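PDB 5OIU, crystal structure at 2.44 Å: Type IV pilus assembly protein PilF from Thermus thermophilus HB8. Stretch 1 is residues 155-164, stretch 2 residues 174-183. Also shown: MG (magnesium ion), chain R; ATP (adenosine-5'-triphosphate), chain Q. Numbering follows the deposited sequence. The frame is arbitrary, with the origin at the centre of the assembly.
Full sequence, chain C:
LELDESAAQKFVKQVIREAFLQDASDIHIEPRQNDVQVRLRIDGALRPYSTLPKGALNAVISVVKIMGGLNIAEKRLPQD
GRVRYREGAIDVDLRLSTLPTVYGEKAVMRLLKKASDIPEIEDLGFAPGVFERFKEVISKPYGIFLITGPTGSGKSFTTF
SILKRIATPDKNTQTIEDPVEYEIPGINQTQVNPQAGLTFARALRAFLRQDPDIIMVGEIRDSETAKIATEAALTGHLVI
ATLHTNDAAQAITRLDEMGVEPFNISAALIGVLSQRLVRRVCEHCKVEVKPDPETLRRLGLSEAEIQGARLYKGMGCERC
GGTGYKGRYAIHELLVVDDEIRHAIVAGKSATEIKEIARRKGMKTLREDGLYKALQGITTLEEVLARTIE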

# COMPACT_ATOMS: atom_id res chain seq x y z
N LYS C 155 -30.56 2.64 -10.07
CA LYS C 155 -29.64 3.74 -10.32
C LYS C 155 -30.12 4.62 -11.48
O LYS C 155 -30.16 5.85 -11.36
CB LYS C 155 -28.24 3.20 -10.62
CG LYS C 155 -27.56 2.47 -9.48
CD LYS C 155 -26.27 1.81 -9.98
CE LYS C 155 -26.41 0.27 -10.03
NZ LYS C 155 -26.78 -0.30 -11.36
N SER C 156 -30.46 4.01 -12.61
CA SER C 156 -30.88 4.80 -13.76
C SER C 156 -32.21 5.51 -13.49
O SER C 156 -32.41 6.65 -13.91
CB SER C 156 -30.96 3.92 -14.99
OG SER C 156 -29.65 3.61 -15.39
N PHE C 157 -33.12 4.86 -12.78
CA PHE C 157 -34.40 5.49 -12.48
C PHE C 157 -34.20 6.72 -11.62
O PHE C 157 -34.81 7.77 -11.87
CB PHE C 157 -35.30 4.47 -11.79
CG PHE C 157 -36.74 4.88 -11.71
CD1 PHE C 157 -37.60 4.64 -12.78
CD2 PHE C 157 -37.25 5.42 -10.53
CE1 PHE C 157 -38.96 4.97 -12.69
CE2 PHE C 157 -38.60 5.74 -10.43
CZ PHE C 157 -39.46 5.52 -11.51
N THR C 158 -33.36 6.62 -10.59
CA THR C 158 -33.04 7.80 -9.78
C THR C 158 -32.35 8.88 -10.61
O THR C 158 -32.70 10.06 -10.52
CB THR C 158 -32.15 7.38 -8.60
OG1 THR C 158 -32.95 6.68 -7.65
CG2 THR C 158 -31.48 8.59 -7.93
N THR C 159 -31.39 8.47 -11.45
CA THR C 159 -30.62 9.41 -12.25
C THR C 159 -31.51 10.27 -13.13
O THR C 159 -31.37 11.50 -13.18
CB THR C 159 -29.61 8.64 -13.10
OG1 THR C 159 -28.57 8.12 -12.25
CG2 THR C 159 -29.04 9.52 -14.18
N PHE C 160 -32.47 9.64 -13.82
CA PHE C 160 -33.30 10.39 -14.77
C PHE C 160 -34.31 11.27 -14.06
O PHE C 160 -34.64 12.36 -14.56
CB PHE C 160 -33.97 9.42 -15.72
CG PHE C 160 -33.10 9.05 -16.84
CD1 PHE C 160 -32.96 9.90 -17.93
CD2 PHE C 160 -32.33 7.90 -16.79
CE1 PHE C 160 -32.11 9.57 -18.98
CE2 PHE C 160 -31.48 7.56 -17.83
CZ PHE C 160 -31.37 8.40 -18.93
N SER C 161 -34.79 10.84 -12.89
CA SER C 161 -35.55 11.73 -12.03
C SER C 161 -34.77 13.00 -11.72
O SER C 161 -35.32 14.11 -11.78
CB SER C 161 -35.91 11.00 -10.74
OG SER C 161 -36.81 11.76 -9.99
N ILE C 162 -33.48 12.87 -11.38
CA ILE C 162 -32.63 14.04 -11.15
C ILE C 162 -32.66 14.96 -12.37
O ILE C 162 -33.03 16.14 -12.28
CB ILE C 162 -31.19 13.60 -10.83
CG1 ILE C 162 -31.14 12.83 -9.51
CG2 ILE C 162 -30.24 14.80 -10.85
CD1 ILE C 162 -29.73 12.51 -9.06
N LEU C 163 -32.26 14.41 -13.53
CA LEU C 163 -32.24 15.17 -14.78
C LEU C 163 -33.60 15.81 -15.09
O LEU C 163 -33.66 16.91 -15.63
CB LEU C 163 -31.80 14.25 -15.93
CG LEU C 163 -30.37 13.68 -15.89
CD1 LEU C 163 -30.02 13.04 -17.22
CD2 LEU C 163 -29.31 14.72 -15.50
N LYS C 164 -34.70 15.13 -14.73
CA LYS C 164 -36.02 15.74 -14.88
C LYS C 164 -36.10 17.07 -14.15
O LYS C 164 -36.68 18.03 -14.67
CB LYS C 164 -37.10 14.79 -14.38
CG LYS C 164 -38.40 14.88 -15.15
CD LYS C 164 -39.35 13.75 -14.73
CE LYS C 164 -40.72 13.88 -15.40
NZ LYS C 164 -41.13 12.57 -16.00
MG MG R . -29.13 1.49 -14.98
PG ATP Q . -28.83 -1.62 -14.02
O1G ATP Q . -27.92 -2.24 -12.96
O2G ATP Q . -28.24 -0.40 -14.70
O3G ATP Q . -29.39 -2.60 -15.02
PB ATP Q . -30.40 0.15 -12.40
O1B ATP Q . -29.56 0.04 -11.15
O2B ATP Q . -30.28 1.35 -13.31
O3B ATP Q . -30.20 -1.17 -13.28
PA ATP Q . -33.13 0.59 -12.94
O1A ATP Q . -33.46 2.06 -12.88
O2A ATP Q . -32.87 -0.04 -14.28
O3A ATP Q . -31.94 0.12 -11.96
O5' ATP Q . -34.41 -0.10 -12.25
C5' ATP Q . -34.54 -1.51 -12.13
C4' ATP Q . -36.02 -1.79 -11.90
O4' ATP Q . -36.45 -1.26 -10.65
C3' ATP Q . -36.84 -1.13 -12.99
O3' ATP Q . -37.84 -2.11 -13.34
C2' ATP Q . -37.39 0.12 -12.31
O2' ATP Q . -38.61 0.62 -12.87
C1' ATP Q . -37.49 -0.31 -10.84
N9 ATP Q . -37.28 0.80 -9.89
C8 ATP Q . -36.23 1.65 -9.92
N7 ATP Q . -36.31 2.55 -8.91
C5 ATP Q . -37.43 2.30 -8.22
C6 ATP Q . -38.11 2.89 -7.04
N6 ATP Q . -37.58 3.97 -6.39
N1 ATP Q . -39.26 2.33 -6.63
C2 ATP Q . -39.78 1.26 -7.27
N3 ATP Q . -39.23 0.67 -8.35
C4 ATP Q . -38.07 1.14 -8.87
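Stretch 2 174-183: QTIEDPVEYE

Stretch 2 opens in a strand that began earlier in the chain and then leaves strand geometry for a loop, with a cis peptide bond before Pro-179, and its contacts with the helix 155-164 come in two groups, since Asp-178, Pro-179 and Val-180 make none. By CA position, Thr-175 is nearest Leu-163, Glu-181 nearest Ser-156 and Tyr-182 nearest Phe-160 (8.1 Å between the last two CA atoms).

Phe-160 and Tyr-182 cover the most surface. Each points its CA-to-CB bond toward the other stretch, both with chi1 in m, and the rings meet obliquely, planes at 48° and centroids 5.6 Å apart; Phe-160 CD2 comes within 4.0 Å of Tyr-182 CD1. Phe-160 also reaches Glu-177, its CZ 3.2 Å from Glu-177 OE1, the carboxylate oxygen lying at the ring edge. Thr-175 OG1 donates to Glu-177 OE2 (2.8 Å), tying that carboxylate to a neighbour two residues back. One turn earlier, Phe-157 offers its ring edge to the tyrosine hydroxyl, CD1 to Tyr-182 OH 3.7 Å.

No direct hydrogen bond crosses the contact. The polar link is built through solvent: Ser-156 OG binds magnesium at 2.2 Å, and two of the metal's waters donate to Glu-181 OE2, water 1 at 3.0 Å and water 2 at 3.1 Å. Apolar packing and a hydrated metal thus share one small interface.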

# COMPACT_ATOMS: atom_id res chain seq x y z
N GLN C 174 -26.32 16.59 -21.73
CA GLN C 174 -25.80 15.57 -22.64
C GLN C 174 -25.47 14.30 -21.87
O GLN C 174 -24.71 14.35 -20.89
CB GLN C 174 -24.57 16.10 -23.37
CG GLN C 174 -23.94 15.10 -24.31
CD GLN C 174 -24.81 14.84 -25.52
OE1 GLN C 174 -25.03 15.73 -26.35
NE2 GLN C 174 -25.32 13.61 -25.62
N THR C 175 -26.01 13.17 -22.32
CA THR C 175 -25.79 11.86 -21.71
C THR C 175 -24.96 10.98 -22.63
O THR C 175 -24.91 11.17 -23.84
CB THR C 175 -27.11 11.15 -21.39
OG1 THR C 175 -27.68 10.64 -22.60
CG2 THR C 175 -28.13 12.08 -20.79
N ILE C 176 -24.30 9.98 -22.04
CA ILE C 176 -23.74 8.85 -22.76
C ILE C 176 -24.18 7.58 -22.02
O ILE C 176 -24.01 7.47 -20.80
CB ILE C 176 -22.21 8.93 -22.91
CG1 ILE C 176 -21.67 7.76 -23.73
CG2 ILE C 176 -21.52 9.05 -21.56
CD1 ILE C 176 -22.21 7.72 -25.13
N GLU C 177 -24.78 6.65 -22.75
CA GLU C 177 -25.56 5.58 -22.13
C GLU C 177 -25.34 4.27 -22.85
O GLU C 177 -25.11 4.23 -24.06
CB GLU C 177 -27.06 5.93 -22.11
CG GLU C 177 -27.39 7.27 -21.47
CD GLU C 177 -28.87 7.49 -21.31
OE1 GLU C 177 -29.57 6.55 -20.86
OE2 GLU C 177 -29.35 8.60 -21.66
N ASP C 178 -25.38 3.18 -22.09
CA ASP C 178 -25.26 1.83 -22.65
C ASP C 178 -26.29 0.92 -22.01
O ASP C 178 -26.01 0.27 -21.00
CB ASP C 178 -23.86 1.26 -22.44
CG ASP C 178 -23.73 -0.15 -23.00
OD1 ASP C 178 -24.56 -0.54 -23.84
OD2 ASP C 178 -22.79 -0.86 -22.59
N PRO C 179 -27.48 0.81 -22.61
CA PRO C 179 -27.87 1.58 -23.79
C PRO C 179 -28.63 2.83 -23.37
O PRO C 179 -28.75 3.09 -22.18
CB PRO C 179 -28.78 0.60 -24.53
CG PRO C 179 -29.50 -0.13 -23.39
CD PRO C 179 -28.56 -0.10 -22.18
N VAL C 180 -29.16 3.60 -24.32
CA VAL C 180 -30.15 4.61 -23.97
C VAL C 180 -31.47 3.90 -23.69
O VAL C 180 -32.00 3.19 -24.55
CB VAL C 180 -30.31 5.64 -25.10
CG1 VAL C 180 -31.56 6.45 -24.89
CG2 VAL C 180 -29.11 6.56 -25.14
N GLU C 181 -32.03 4.15 -22.52
CA GLU C 181 -33.30 3.51 -22.10
C GLU C 181 -34.46 4.48 -22.26
O GLU C 181 -35.20 4.38 -23.21
CB GLU C 181 -33.22 3.17 -20.61
CG GLU C 181 -32.34 1.98 -20.27
CD GLU C 181 -32.05 1.86 -18.79
OE1 GLU C 181 -32.91 1.41 -18.07
OE2 GLU C 181 -30.96 2.21 -18.38
N TYR C 182 -34.64 5.36 -21.32
CA TYR C 182 -35.72 6.32 -21.39
C TYR C 182 -35.38 7.45 -22.35
O TYR C 182 -34.21 7.71 -22.67
CB TYR C 182 -36.00 6.88 -19.99
CG TYR C 182 -36.14 5.83 -18.90
CD1 TYR C 182 -35.01 5.27 -18.30
CD2 TYR C 182 -37.39 5.41 -18.47
CE1 TYR C 182 -35.14 4.30 -17.29
CE2 TYR C 182 -37.53 4.44 -17.46
CZ TYR C 182 -36.41 3.89 -16.88
OH TYR C 182 -36.55 2.93 -15.88
N GLU C 183 -36.44 8.12 -22.83
CA GLU C 183 -36.36 9.35 -23.61
C GLU C 183 -36.95 10.47 -22.77
O GLU C 183 -38.15 10.45 -22.45
CB GLU C 183 -37.12 9.23 -24.92
CG GLU C 183 -36.85 7.97 -25.69
CD GLU C 183 -35.78 8.17 -26.74
OE1 GLU C 183 -36.08 7.96 -27.94
OE2 GLU C 183 -34.64 8.55 -26.36
O HOH W 1 -30.76 0.65 -15.77
O HOH W 2 -28.25 1.73 -16.91
O HOH W 3 -27.35 2.00 -14.41